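PDB 1YZY: hypothetical protein HI1011 from Haemophilus influenzae, which catalyses the ATP-dependent phosphorylation of 3-oxo-tetronate to 3-oxo-tetronate 4-phosphate, as a member of the four-carbon acid sugar kinase family. Local coordinates for residues Val32-Ile46 / Gln61-Cys74. Numbering follows the deposited sequence.
Sequences VPTQSLNSKVDAIVI and QSLRAYQWLKENGC
Pro33 sets CG over one face of the Trp68 indole in a CH-pi contact, 3.9 Å from the centroid of the six-membered ring and only 13° off its normal, the proline ring tilted against the indole plane. Asn72 ND2 lies on the opposite face, near the rim. With CG anti to the backbone N (chi1 -173°), Trp68 reaches out from the helix between the loop and strand 43-46. Ile44 CG2 meets the ring edge at CZ3 (3.6 Å), Leu37 CB approaches CH2, and Ile46 CD1 comes obliquely onto CE3. The Ile46 and Leu69 side chains meet tip to tip, CD1 against CG, and Ile46 CD1 lies 3.8 Å from Ala65 CB. Leu69 and Ile44 slide past each other in opposite directions, Leu69 CD2 against Ile44 CB and O. At the start of 32-46, Val32 sets CG2 against Ala65 and CG1 against Arg64 O.

This is helix-on-sheet packing in the sugar-binding N-terminal domain: helix 61-71 runs nearly antiparallel to strand 43-46 (158°), and Ala65 and Leu69 also touch Ile5 of the adjacent strand 3-6. A Schellman motif with Gly73 at C-prime ends the helix, Cys74 N bonding to Leu69 O.

Polar links tie the loop to this end. Leu37 N donates to Asn72 OD1 (2.8 Å) from above the carbonyl plane; Asn72 ND2 bonds weakly to Trp68 O and more closely to a water (2.8 Å). Trp68 NE1 gives a weak bond to Gln35 O (3.4 Å). Toward the N-terminal end of helix 61-71, another water bridges Val32 O and Arg64 NH2.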
loop_
_atom_site.group_PDB
_atom_site.type_symbol
_atom_site.label_atom_id
_atom_site.label_comp_id
_atom_site.label_asym_id
_atom_site.label_seq_id
_atom_site.Cartn_x
_atom_site.Cartn_y
_atom_site.Cartn_z
ATOM N N VAL A 32 -11.674 8.251 -0.855
ATOM C CA VAL A 32 -12.611 8.502 0.245
ATOM C C VAL A 32 -13.942 7.803 -0.044
ATOM O O VAL A 32 -14.566 8.051 -1.077
ATOM C CB VAL A 32 -12.871 10.011 0.459
ATOM C CG1 VAL A 32 -13.811 10.226 1.647
ATOM C CG2 VAL A 32 -11.565 10.738 0.685
ATOM N N PRO A 33 -14.378 6.903 0.857
ATOM C CA PRO A 33 -15.630 6.145 0.727
ATOM C C PRO A 33 -16.894 6.991 0.845
ATOM O O PRO A 33 -16.914 7.982 1.576
ATOM C CB PRO A 33 -15.536 5.141 1.879
ATOM C CG PRO A 33 -14.050 4.997 2.089
ATOM C CD PRO A 33 -13.592 6.407 1.999
ATOM N N THR A 34 -17.932 6.607 0.105
ATOM C CA THR A 34 -19.212 7.318 0.143
ATOM C C THR A 34 -20.224 6.623 1.059
ATOM O O THR A 34 -21.285 7.174 1.357
ATOM C CB THR A 34 -19.820 7.517 -1.270
ATOM O OG1 THR A 34 -19.927 6.255 -1.947
ATOM C CG2 THR A 34 -18.951 8.462 -2.092
ATOM N N GLN A 35 -19.872 5.422 1.514
ATOM C CA GLN A 35 -20.709 4.633 2.420
ATOM C C GLN A 35 -19.911 4.265 3.682
ATOM O O GLN A 35 -18.709 3.992 3.616
ATOM C CB GLN A 35 -21.198 3.343 1.737
ATOM C CG GLN A 35 -22.160 3.537 0.560
ATOM C CD GLN A 35 -23.514 4.106 0.972
ATOM O OE1 GLN A 35 -24.048 5.004 0.316
ATOM N NE2 GLN A 35 -24.089 3.565 2.045
ATOM N N SER A 36 -20.605 4.217 4.814
ATOM C CA SER A 36 -20.004 3.880 6.099
ATOM C C SER A 36 -19.375 2.486 6.108
ATOM O O SER A 36 -19.734 1.623 5.299
ATOM C CB SER A 36 -21.065 3.950 7.199
ATOM O OG SER A 36 -21.730 5.205 7.210
ATOM N N LEU A 37 -18.430 2.277 7.025
ATOM C CA LEU A 37 -17.760 0.990 7.177
ATOM C C LEU A 37 -18.505 0.213 8.251
ATOM O O LEU A 37 -18.413 0.530 9.437
ATOM C CB LEU A 37 -16.301 1.175 7.590
ATOM C CG LEU A 37 -15.470 -0.108 7.594
ATOM C CD1 LEU A 37 -15.459 -0.706 6.208
ATOM C CD2 LEU A 37 -14.058 0.186 8.042
ATOM N N ASN A 38 -19.253 -0.798 7.822
ATOM C CA ASN A 38 -20.050 -1.623 8.727
ATOM C C ASN A 38 -19.177 -2.603 9.518
ATOM O O ASN A 38 -19.684 -3.440 10.264
ATOM C CB ASN A 38 -21.122 -2.383 7.925
ATOM C CG ASN A 38 -22.310 -2.824 8.782
ATOM O OD1 ASN A 38 -22.813 -2.059 9.616
ATOM N ND2 ASN A 38 -22.790 -4.047 8.546
ATOM N N SER A 39 -17.863 -2.479 9.371
ATOM C CA SER A 39 -16.936 -3.365 10.063
ATOM C C SER A 39 -16.128 -2.656 11.158
ATOM O O SER A 39 -15.786 -1.473 11.030
ATOM C CB SER A 39 -15.996 -4.010 9.047
ATOM O OG SER A 39 -15.576 -5.279 9.498
ATOM N N LYS A 40 -15.842 -3.384 12.237
ATOM C CA LYS A 40 -15.077 -2.852 13.361
ATOM C C LYS A 40 -13.630 -3.335 13.281
ATOM O O LYS A 40 -13.357 -4.511 13.514
ATOM C CB LYS A 40 -15.688 -3.321 14.684
ATOM C CG LYS A 40 -17.210 -3.207 14.774
ATOM C CD LYS A 40 -17.693 -1.764 14.869
ATOM C CE LYS A 40 -17.410 -1.159 16.237
ATOM N NZ LYS A 40 -17.996 0.206 16.362
ATOM N N VAL A 41 -12.715 -2.437 12.922
ATOM C CA VAL A 41 -11.289 -2.768 12.822
ATOM C C VAL A 41 -10.437 -1.833 13.683
ATOM O O VAL A 41 -10.940 -0.840 14.213
ATOM C CB VAL A 41 -10.766 -2.720 11.361
ATOM C CG1 VAL A 41 -11.417 -3.819 10.535
ATOM C CG2 VAL A 41 -11.011 -1.351 10.749
ATOM N N ASP A 42 -9.154 -2.162 13.819
ATOM C CA ASP A 42 -8.217 -1.379 14.618
ATOM C C ASP A 42 -7.653 -0.189 13.858
ATOM O O ASP A 42 -7.310 0.829 14.459
ATOM C CB ASP A 42 -7.043 -2.250 15.081
ATOM C CG ASP A 42 -7.474 -3.422 15.927
ATOM O OD1 ASP A 42 -8.402 -3.266 16.752
ATOM O OD2 ASP A 42 -6.863 -4.502 15.772
ATOM N N ALA A 43 -7.508 -0.341 12.545
ATOM C CA ALA A 43 -6.962 0.716 11.699
ATOM C C ALA A 43 -7.608 0.774 10.311
ATOM O O ALA A 43 -7.951 -0.253 9.724
ATOM C CB ALA A 43 -5.441 0.537 11.561
ATOM N N ILE A 44 -7.804 1.984 9.807
ATOM C CA ILE A 44 -8.361 2.165 8.479
ATOM C C ILE A 44 -7.423 3.097 7.737
ATOM O O ILE A 44 -7.120 4.181 8.220
ATOM C CB ILE A 44 -9.762 2.803 8.506
ATOM C CG1 ILE A 44 -10.716 1.962 9.357
ATOM C CG2 ILE A 44 -10.306 2.915 7.082
ATOM C CD1 ILE A 44 -12.054 2.626 9.609
ATOM N N VAL A 45 -6.921 2.642 6.594
ATOM C CA VAL A 45 -6.023 3.425 5.763
ATOM C C VAL A 45 -6.750 3.906 4.498
ATOM O O VAL A 45 -7.326 3.100 3.775
ATOM C CB VAL A 45 -4.818 2.569 5.299
ATOM C CG1 VAL A 45 -3.851 3.414 4.489
ATOM C CG2 VAL A 45 -4.109 1.942 6.483
ATOM N N ILE A 46 -6.750 5.210 4.241
ATOM C CA ILE A 46 -7.375 5.736 3.026
ATOM C C ILE A 46 -6.283 6.149 2.041
ATOM O O ILE A 46 -5.449 6.994 2.338
ATOM C CB ILE A 46 -8.334 6.926 3.304
ATOM C CG1 ILE A 46 -9.556 6.436 4.075
ATOM C CG2 ILE A 46 -8.794 7.572 1.981
ATOM C CD1 ILE A 46 -10.564 7.517 4.358
ATOM N N GLN A 61 -9.103 16.778 -0.235
ATOM C CA GLN A 61 -9.205 15.323 -0.192
ATOM C C GLN A 61 -8.800 14.770 1.166
ATOM O O GLN A 61 -9.462 13.877 1.711
ATOM C CB GLN A 61 -8.335 14.725 -1.293
ATOM C CG GLN A 61 -8.772 15.169 -2.689
ATOM C CD GLN A 61 -7.749 14.876 -3.778
ATOM O OE1 GLN A 61 -6.678 14.321 -3.524
ATOM N NE2 GLN A 61 -8.087 15.249 -5.006
ATOM N N SER A 62 -7.698 15.294 1.696
ATOM C CA SER A 62 -7.172 14.884 2.995
ATOM C C SER A 62 -8.169 15.180 4.102
ATOM O O SER A 62 -8.322 14.392 5.045
ATOM C CB SER A 62 -5.841 15.587 3.275
ATOM O OG SER A 62 -4.816 15.130 2.398
ATOM N N LEU A 63 -8.833 16.326 3.997
ATOM C CA LEU A 63 -9.834 16.727 4.973
ATOM C C LEU A 63 -11.087 15.860 4.869
ATOM O O LEU A 63 -11.822 15.690 5.846
ATOM C CB LEU A 63 -10.185 18.197 4.776
ATOM C CG LEU A 63 -9.097 19.172 5.233
ATOM C CD1 LEU A 63 -9.347 20.560 4.676
ATOM C CD2 LEU A 63 -9.046 19.190 6.752
ATOM N N ARG A 64 -11.352 15.359 3.665
ATOM C CA ARG A 64 -12.501 14.496 3.419
ATOM C C ARG A 64 -12.212 13.115 3.975
ATOM O O ARG A 64 -13.108 12.465 4.520
ATOM C CB ARG A 64 -12.807 14.414 1.921
ATOM C CG ARG A 64 -13.656 15.565 1.394
ATOM C CD ARG A 64 -13.696 15.582 -0.127
ATOM N NE ARG A 64 -14.072 14.285 -0.687
ATOM C CZ ARG A 64 -13.492 13.720 -1.746
ATOM N NH1 ARG A 64 -12.496 14.332 -2.380
ATOM N NH2 ARG A 64 -13.906 12.532 -2.172
ATOM N N ALA A 65 -10.968 12.660 3.805
ATOM C CA ALA A 65 -10.546 11.352 4.306
ATOM C C ALA A 65 -10.660 11.349 5.823
ATOM O O ALA A 65 -11.131 10.380 6.422
ATOM C CB ALA A 65 -9.120 11.051 3.881
ATOM N N TYR A 66 -10.233 12.455 6.427
ATOM C CA TYR A 66 -10.273 12.637 7.874
ATOM C C TYR A 66 -11.697 12.627 8.403
ATOM O O TYR A 66 -11.974 12.043 9.452
ATOM C CB TYR A 66 -9.598 13.964 8.255
ATOM C CG TYR A 66 -10.042 14.507 9.600
ATOM C CD1 TYR A 66 -9.533 13.985 10.789
ATOM C CD2 TYR A 66 -11.033 15.488 9.684
ATOM C CE1 TYR A 66 -10.011 14.421 12.030
ATOM C CE2 TYR A 66 -11.518 15.925 10.917
ATOM C CZ TYR A 66 -11.000 15.386 12.084
ATOM O OH TYR A 66 -11.479 15.813 13.302
ATOM N N GLN A 67 -12.580 13.349 7.723
ATOM C CA GLN A 67 -13.973 13.445 8.148
ATOM C C GLN A 67 -14.626 12.075 8.133
ATOM O O GLN A 67 -15.394 11.735 9.036
ATOM C CB GLN A 67 -14.735 14.434 7.264
ATOM C CG GLN A 67 -16.130 14.753 7.757
ATOM C CD GLN A 67 -16.144 15.376 9.137
ATOM O OE1 GLN A 67 -17.033 15.102 9.944
ATOM N NE2 GLN A 67 -15.173 16.241 9.408
ATOM N N TRP A 68 -14.302 11.285 7.115
ATOM C CA TRP A 68 -14.845 9.937 7.008
ATOM C C TRP A 68 -14.263 9.063 8.121
ATOM O O TRP A 68 -15.004 8.426 8.868
ATOM C CB TRP A 68 -14.534 9.325 5.640
ATOM C CG TRP A 68 -15.226 8.012 5.444
ATOM C CD1 TRP A 68 -16.497 7.821 4.999
ATOM C CD2 TRP A 68 -14.705 6.713 5.741
ATOM N NE1 TRP A 68 -16.807 6.487 5.005
ATOM C CE2 TRP A 68 -15.726 5.780 5.457
ATOM C CE3 TRP A 68 -13.475 6.244 6.226
ATOM C CZ2 TRP A 68 -15.558 4.404 5.641
ATOM C CZ3 TRP A 68 -13.308 4.878 6.410
ATOM C CH2 TRP A 68 -14.346 3.973 6.116
ATOM N N LEU A 69 -12.935 9.004 8.201
ATOM C CA LEU A 69 -12.269 8.226 9.244
ATOM C C LEU A 69 -12.842 8.594 10.618
ATOM O O LEU A 69 -13.076 7.722 11.457
ATOM C CB LEU A 69 -10.751 8.464 9.203
ATOM C CG LEU A 69 -10.012 7.862 7.997
ATOM C CD1 LEU A 69 -8.702 8.587 7.781
ATOM C CD2 LEU A 69 -9.782 6.358 8.155
ATOM N N LYS A 70 -13.089 9.883 10.829
ATOM C CA LYS A 70 -13.659 10.384 12.075
ATOM C C LYS A 70 -15.074 9.838 12.272
ATOM O O LYS A 70 -15.418 9.356 13.356
ATOM C CB LYS A 70 -13.709 11.918 12.055
ATOM C CG LYS A 70 -14.239 12.538 13.341
ATOM C CD LYS A 70 -14.634 13.990 13.145
ATOM C CE LYS A 70 -14.903 14.688 14.475
ATOM N NZ LYS A 70 -15.906 13.979 15.306
ATOM N N GLU A 71 -15.909 9.974 11.241
ATOM C CA GLU A 71 -17.285 9.492 11.297
ATOM C C GLU A 71 -17.334 7.990 11.521
ATOM O O GLU A 71 -18.305 7.471 12.082
ATOM C CB GLU A 71 -18.044 9.835 10.010
ATOM C CG GLU A 71 -18.398 11.315 9.851
ATOM C CD GLU A 71 -19.119 11.629 8.541
ATOM O OE1 GLU A 71 -20.002 12.513 8.547
ATOM O OE2 GLU A 71 -18.796 11.008 7.503
ATOM N N ASN A 72 -16.284 7.295 11.102
ATOM C CA ASN A 72 -16.237 5.852 11.256
ATOM C C ASN A 72 -15.446 5.294 12.441
ATOM O O ASN A 72 -14.933 4.173 12.384
ATOM C CB ASN A 72 -15.857 5.189 9.932
ATOM C CG ASN A 72 -17.053 5.081 8.986
ATOM O OD1 ASN A 72 -17.839 4.137 9.072
ATOM N ND2 ASN A 72 -17.228 6.081 8.125
ATOM N N GLY A 73 -15.381 6.069 13.522
ATOM C CA GLY A 73 -14.709 5.627 14.735
ATOM C C GLY A 73 -13.257 5.945 14.928
ATOM O O GLY A 73 -12.803 5.754 16.055
ATOM N N CYS A 74 -12.474 6.436 13.965
ATOM C CA CYS A 74 -11.094 6.762 14.296
ATOM C C CYS A 74 -10.856 7.911 15.279
ATOM O O CYS A 74 -11.480 8.973 15.160
ATOM C CB CYS A 74 -10.392 7.042 12.971
ATOM S SG CYS A 74 -10.346 5.633 11.824
HETATM O O HOH W 1 -16.055 10.664 -1.220
HETATM O O HOH W 2 -19.377 7.550 7.074
HETATM O O HOH W 3 -13.153 1.272 12.896
#